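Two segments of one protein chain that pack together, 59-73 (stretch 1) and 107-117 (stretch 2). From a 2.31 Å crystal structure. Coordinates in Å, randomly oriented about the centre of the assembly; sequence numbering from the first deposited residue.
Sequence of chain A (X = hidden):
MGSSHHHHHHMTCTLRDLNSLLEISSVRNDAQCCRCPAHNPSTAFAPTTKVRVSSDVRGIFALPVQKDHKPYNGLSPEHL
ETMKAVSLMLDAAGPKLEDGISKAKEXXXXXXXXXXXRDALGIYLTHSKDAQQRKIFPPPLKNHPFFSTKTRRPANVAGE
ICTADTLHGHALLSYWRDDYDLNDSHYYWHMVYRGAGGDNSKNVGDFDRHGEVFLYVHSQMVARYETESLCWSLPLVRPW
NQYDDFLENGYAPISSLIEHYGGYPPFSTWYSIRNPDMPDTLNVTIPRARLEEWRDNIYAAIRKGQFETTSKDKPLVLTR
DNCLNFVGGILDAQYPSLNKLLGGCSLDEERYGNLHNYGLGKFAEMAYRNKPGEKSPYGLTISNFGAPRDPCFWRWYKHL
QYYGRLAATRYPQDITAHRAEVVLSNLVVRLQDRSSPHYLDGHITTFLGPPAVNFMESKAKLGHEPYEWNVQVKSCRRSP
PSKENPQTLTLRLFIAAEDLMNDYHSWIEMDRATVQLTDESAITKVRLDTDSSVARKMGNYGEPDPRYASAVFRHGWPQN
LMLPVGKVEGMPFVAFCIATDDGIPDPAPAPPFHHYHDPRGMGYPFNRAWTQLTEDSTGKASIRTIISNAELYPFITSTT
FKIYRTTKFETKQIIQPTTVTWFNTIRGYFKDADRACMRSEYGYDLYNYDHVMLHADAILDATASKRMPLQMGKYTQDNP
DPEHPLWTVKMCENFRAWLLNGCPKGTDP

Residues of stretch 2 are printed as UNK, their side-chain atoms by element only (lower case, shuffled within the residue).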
# COMPACT_ATOMS: atom_id res chain seq x y z
N GLY A 59 -15.13 -22.06 -39.72
CA GLY A 59 -15.82 -21.02 -40.46
C GLY A 59 -17.07 -20.53 -39.75
O GLY A 59 -17.34 -19.33 -39.70
N ILE A 60 -17.84 -21.47 -39.20
CA ILE A 60 -19.07 -21.13 -38.50
C ILE A 60 -18.77 -20.36 -37.21
O ILE A 60 -19.33 -19.29 -36.97
CB ILE A 60 -19.91 -22.40 -38.19
CG1 ILE A 60 -20.36 -23.08 -39.49
CG2 ILE A 60 -21.12 -22.06 -37.32
CD1 ILE A 60 -20.97 -24.45 -39.31
N PHE A 61 -17.86 -20.90 -36.39
CA PHE A 61 -17.48 -20.25 -35.13
C PHE A 61 -16.87 -18.87 -35.31
O PHE A 61 -16.82 -18.08 -34.36
CB PHE A 61 -16.51 -21.15 -34.37
CG PHE A 61 -17.20 -22.15 -33.50
CD1 PHE A 61 -17.77 -23.29 -34.04
CD2 PHE A 61 -17.29 -21.95 -32.14
CE1 PHE A 61 -18.41 -24.21 -33.24
CE2 PHE A 61 -17.93 -22.86 -31.33
CZ PHE A 61 -18.50 -24.01 -31.88
N ALA A 62 -16.42 -18.56 -36.52
CA ALA A 62 -15.81 -17.27 -36.82
C ALA A 62 -16.84 -16.22 -37.25
O ALA A 62 -16.53 -15.03 -37.34
CB ALA A 62 -14.74 -17.42 -37.89
N LEU A 63 -18.06 -16.66 -37.54
CA LEU A 63 -19.06 -15.76 -38.10
C LEU A 63 -19.43 -14.60 -37.17
O LEU A 63 -19.88 -14.81 -36.05
CB LEU A 63 -20.32 -16.54 -38.46
CG LEU A 63 -20.18 -17.35 -39.75
CD1 LEU A 63 -21.46 -18.12 -40.04
CD2 LEU A 63 -19.82 -16.43 -40.91
N PRO A 64 -19.24 -13.36 -37.66
CA PRO A 64 -19.52 -12.14 -36.90
C PRO A 64 -21.02 -11.81 -36.82
O PRO A 64 -21.75 -12.02 -37.79
CB PRO A 64 -18.78 -11.07 -37.70
CG PRO A 64 -18.89 -11.55 -39.12
CD PRO A 64 -18.78 -13.06 -39.03
N VAL A 65 -21.46 -11.31 -35.68
CA VAL A 65 -22.83 -10.83 -35.55
C VAL A 65 -22.97 -9.53 -36.31
O VAL A 65 -22.24 -8.58 -36.07
CB VAL A 65 -23.24 -10.62 -34.08
CG1 VAL A 65 -24.54 -9.81 -33.99
CG2 VAL A 65 -23.36 -11.96 -33.35
N GLN A 66 -23.93 -9.47 -37.24
CA GLN A 66 -24.15 -8.27 -38.03
C GLN A 66 -25.47 -7.61 -37.64
O GLN A 66 -26.25 -8.18 -36.89
CB GLN A 66 -24.10 -8.60 -39.52
CG GLN A 66 -22.81 -9.29 -39.94
CD GLN A 66 -22.77 -9.61 -41.42
OE1 GLN A 66 -23.51 -10.48 -41.90
NE2 GLN A 66 -21.87 -8.94 -42.14
N LYS A 67 -25.71 -6.41 -38.15
CA LYS A 67 -26.78 -5.57 -37.61
C LYS A 67 -28.20 -6.03 -37.97
O LYS A 67 -29.17 -5.55 -37.39
CB LYS A 67 -26.58 -4.11 -38.06
CG LYS A 67 -27.46 -3.67 -39.22
CD LYS A 67 -27.73 -2.17 -39.16
CE LYS A 67 -28.45 -1.66 -40.42
NZ LYS A 67 -27.60 -1.79 -41.65
N ASP A 68 -28.32 -6.98 -38.90
CA ASP A 68 -29.64 -7.49 -39.28
C ASP A 68 -30.01 -8.72 -38.45
O ASP A 68 -31.18 -9.11 -38.39
CB ASP A 68 -29.68 -7.85 -40.76
CG ASP A 68 -28.98 -9.15 -41.05
OD1 ASP A 68 -27.74 -9.22 -40.84
OD2 ASP A 68 -29.66 -10.11 -41.48
N HIS A 69 -29.00 -9.33 -37.82
CA HIS A 69 -29.21 -10.51 -37.00
C HIS A 69 -30.12 -10.17 -35.82
O HIS A 69 -29.90 -9.18 -35.13
CB HIS A 69 -27.88 -11.08 -36.50
CG HIS A 69 -27.15 -11.88 -37.53
ND1 HIS A 69 -25.82 -11.65 -37.85
CD2 HIS A 69 -27.54 -12.93 -38.29
CE1 HIS A 69 -25.44 -12.51 -38.77
NE2 HIS A 69 -26.46 -13.30 -39.06
N LYS A 70 -31.15 -10.99 -35.63
CA LYS A 70 -32.01 -10.89 -34.46
C LYS A 70 -31.12 -10.96 -33.22
O LYS A 70 -30.21 -11.79 -33.16
CB LYS A 70 -33.04 -12.02 -34.47
CG LYS A 70 -33.86 -12.16 -33.20
CD LYS A 70 -34.94 -13.21 -33.36
CE LYS A 70 -35.73 -13.03 -34.65
NZ LYS A 70 -37.03 -13.78 -34.64
N PRO A 71 -31.33 -10.07 -32.25
CA PRO A 71 -30.42 -10.02 -31.11
C PRO A 71 -30.50 -11.25 -30.20
O PRO A 71 -31.57 -11.86 -30.04
CB PRO A 71 -30.85 -8.75 -30.36
CG PRO A 71 -32.30 -8.59 -30.74
CD PRO A 71 -32.38 -9.04 -32.17
N TYR A 72 -29.35 -11.61 -29.63
CA TYR A 72 -29.23 -12.81 -28.81
C TYR A 72 -28.61 -12.47 -27.45
O TYR A 72 -27.68 -11.66 -27.37
CB TYR A 72 -28.38 -13.87 -29.55
CG TYR A 72 -28.07 -15.13 -28.75
CD1 TYR A 72 -29.06 -16.05 -28.45
CD2 TYR A 72 -26.77 -15.40 -28.34
CE1 TYR A 72 -28.77 -17.20 -27.73
CE2 TYR A 72 -26.47 -16.55 -27.63
CZ TYR A 72 -27.47 -17.44 -27.33
OH TYR A 72 -27.16 -18.57 -26.62
N ASN A 73 -29.12 -13.10 -26.40
CA ASN A 73 -28.57 -12.94 -25.06
C ASN A 73 -28.18 -14.29 -24.48
O ASN A 73 -29.01 -14.99 -23.88
CB ASN A 73 -29.58 -12.22 -24.15
CG ASN A 73 -29.04 -11.95 -22.74
OD1 ASN A 73 -28.01 -12.49 -22.32
ND2 ASN A 73 -29.78 -11.14 -22.00
N UNK A 107 -29.44 -22.70 -41.61
CA UNK A 107 -29.96 -21.76 -40.63
C UNK A 107 -29.19 -20.44 -40.66
O UNK A 107 -29.78 -19.37 -40.54
c UNK A 107 -29.91 -22.38 -39.23
c UNK A 107 -30.46 -24.29 -37.71
c UNK A 107 -32.26 -23.23 -39.06
c UNK A 107 -30.79 -23.61 -39.02
N UNK A 108 -27.88 -20.53 -40.85
CA UNK A 108 -27.02 -19.34 -40.91
C UNK A 108 -27.39 -18.42 -42.08
O UNK A 108 -27.48 -17.19 -41.91
c UNK A 108 -25.54 -19.74 -41.00
c UNK A 108 -24.79 -18.92 -38.75
c UNK A 108 -23.67 -20.91 -39.81
c UNK A 108 -24.97 -20.15 -39.64
N UNK A 109 -27.60 -19.00 -43.26
CA UNK A 109 -27.98 -18.17 -44.40
C UNK A 109 -29.44 -17.73 -44.30
O UNK A 109 -29.84 -16.78 -44.97
o UNK A 109 -26.10 -18.04 -48.43
c UNK A 109 -27.71 -18.88 -45.73
c UNK A 109 -26.02 -19.01 -47.64
c UNK A 109 -26.25 -18.74 -46.16
o UNK A 109 -25.74 -20.18 -48.00
N UNK A 110 -30.22 -18.39 -43.43
CA UNK A 110 -31.52 -17.85 -43.01
C UNK A 110 -31.37 -16.75 -41.94
O UNK A 110 -32.36 -16.31 -41.35
c UNK A 110 -33.76 -21.04 -42.91
o UNK A 110 -33.82 -22.15 -43.49
o UNK A 110 -34.41 -20.78 -41.86
c UNK A 110 -32.86 -19.98 -43.50
c UNK A 110 -32.43 -18.95 -42.47
N UNK A 111 -30.12 -16.34 -41.69
CA UNK A 111 -29.77 -15.20 -40.83
C UNK A 111 -30.05 -15.40 -39.33
O UNK A 111 -30.28 -14.45 -38.60
c UNK A 111 -30.17 -13.56 -42.76
n UNK A 111 -28.04 -12.33 -42.40
n UNK A 111 -25.90 -13.01 -42.87
c UNK A 111 -28.66 -13.51 -42.99
c UNK A 111 -30.49 -13.92 -41.32
n UNK A 111 -26.25 -11.01 -41.80
c UNK A 111 -26.73 -12.11 -42.36
N UNK A 112 -29.99 -16.64 -38.86
CA UNK A 112 -29.97 -16.88 -37.43
C UNK A 112 -28.69 -16.27 -36.84
O UNK A 112 -27.64 -16.21 -37.51
c UNK A 112 -30.45 -18.60 -35.65
c UNK A 112 -30.91 -20.01 -35.39
c UNK A 112 -30.05 -18.38 -37.11
c UNK A 112 -28.74 -19.09 -37.41
N UNK A 113 -28.79 -15.76 -35.61
CA UNK A 113 -27.67 -15.13 -34.92
C UNK A 113 -26.48 -16.08 -34.75
O UNK A 113 -26.65 -17.19 -34.21
o UNK A 113 -26.07 -14.41 -32.37
c UNK A 113 -28.15 -14.61 -33.55
c UNK A 113 -27.08 -13.84 -32.80
n UNK A 113 -27.30 -12.54 -32.62
N UNK A 114 -25.28 -15.67 -35.22
CA UNK A 114 -24.06 -16.49 -35.18
C UNK A 114 -23.60 -16.85 -33.77
O UNK A 114 -23.02 -17.91 -33.57
c UNK A 114 -25.03 -14.36 -35.86
c UNK A 114 -23.77 -14.60 -36.63
c UNK A 114 -23.01 -15.61 -35.87
N UNK A 115 -23.84 -15.96 -32.81
CA UNK A 115 -23.48 -16.24 -31.42
C UNK A 115 -24.38 -17.34 -30.90
O UNK A 115 -23.93 -18.26 -30.20
c UNK A 115 -23.59 -14.98 -30.55
o UNK A 115 -20.91 -15.04 -29.52
o UNK A 115 -21.56 -16.40 -27.93
c UNK A 115 -23.26 -15.19 -29.07
c UNK A 115 -21.80 -15.57 -28.83
N UNK A 116 -25.65 -17.25 -31.25
CA UNK A 116 -26.60 -18.30 -30.93
C UNK A 116 -26.10 -19.60 -31.54
O UNK A 116 -26.07 -20.63 -30.87
c UNK A 116 -30.49 -18.09 -31.22
c UNK A 116 -29.18 -18.83 -31.02
c UNK A 116 -29.21 -20.17 -31.79
c UNK A 116 -28.00 -17.94 -31.43
N UNK A 117 -25.72 -19.54 -32.81
CA UNK A 117 -25.23 -20.73 -33.51
C UNK A 117 -23.99 -21.32 -32.85
O UNK A 117 -23.86 -22.54 -32.74
c UNK A 117 -24.93 -20.42 -34.98
s UNK A 117 -25.85 -22.93 -35.64
c UNK A 117 -24.84 -24.38 -35.63
c UNK A 117 -24.57 -21.66 -35.79
O HOH W 1 -21.96 -19.00 -36.32

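Position 107 carries four carbons forked at the second, and none of them reaches stretch 1; this is Leu107. Position 108, in the same helix, has the same four carbons and fork, but points toward stretch 1, where a branch tip lies 3.7 Å from Ile60 CG2 and 3.6 Å from Leu63 CD1. This is Leu108. Positions 109 and 110 each have three carbons, the third carrying two oxygens, and touch nothing on stretch 1: Glu109, the last residue of the helix, and Glu110, the first to leave helical geometry.

At position 111 three carbons lead to a nitrogen and then to a carbon bearing two more nitrogens. This planar group meets both oxygens of Asp68 and lies flat on the ring of His69. The atom pattern is that of arginine, Arg111. Its NH2 donates to Asp68 OD1 at 2.5 Å and to Gln66 OE1 at 2.8 Å, while NE donates to Asp68 OD2 at 2.9 Å. The acceptors lie near the guanidinium plane, leaving a face free to stack on His69, with planes at 20° and centres 4.1 Å apart.

Position 112 has four carbons forked at the first, one arm two carbons long, and points away: Ile112. Position 113 has two carbons, the second carrying one oxygen and one nitrogen. The nitrogen lies 3.1 Å from Lys70 O, as an amide donor would: Asn113. Its OD1 caps the following helix, accepting from the backbone N of position 116 at 3.1 Å and weakly from that of 115.

At position 114 three carbons close a ring onto the backbone nitrogen, giving Pro114. Its CD sits 3.4 Å from the centroid of the His69 ring, on the face opposite Arg111, and its CB is 3.2 Å from Leu63 O. Position 115, three carbons ending in two oxygens, is Glu115; its CG lies 3.6 Å from Tyr72 CD2, at the ring edge. Position 116, four carbons forked at the second, places its CB over the face of Tyr72, 3.8 Å from the ring centroid: Leu116. Position 117 is an unbranched chain of two carbons, sulfur and carbon, Met117, whose CG packs 3.8 Å from Ile60 CG2.

The contact centres on His69, sandwiched between Arg111 and Pro114 and held by its ND1, which accepts from Gln66 N. Apolar packing around Ile60 and Leu63 lies beside a water that donates to Ile60 O and Pro114 O, while Asn113 joins the loop to the capped helix.

Stretch 2 107-117: LLEERINPELM
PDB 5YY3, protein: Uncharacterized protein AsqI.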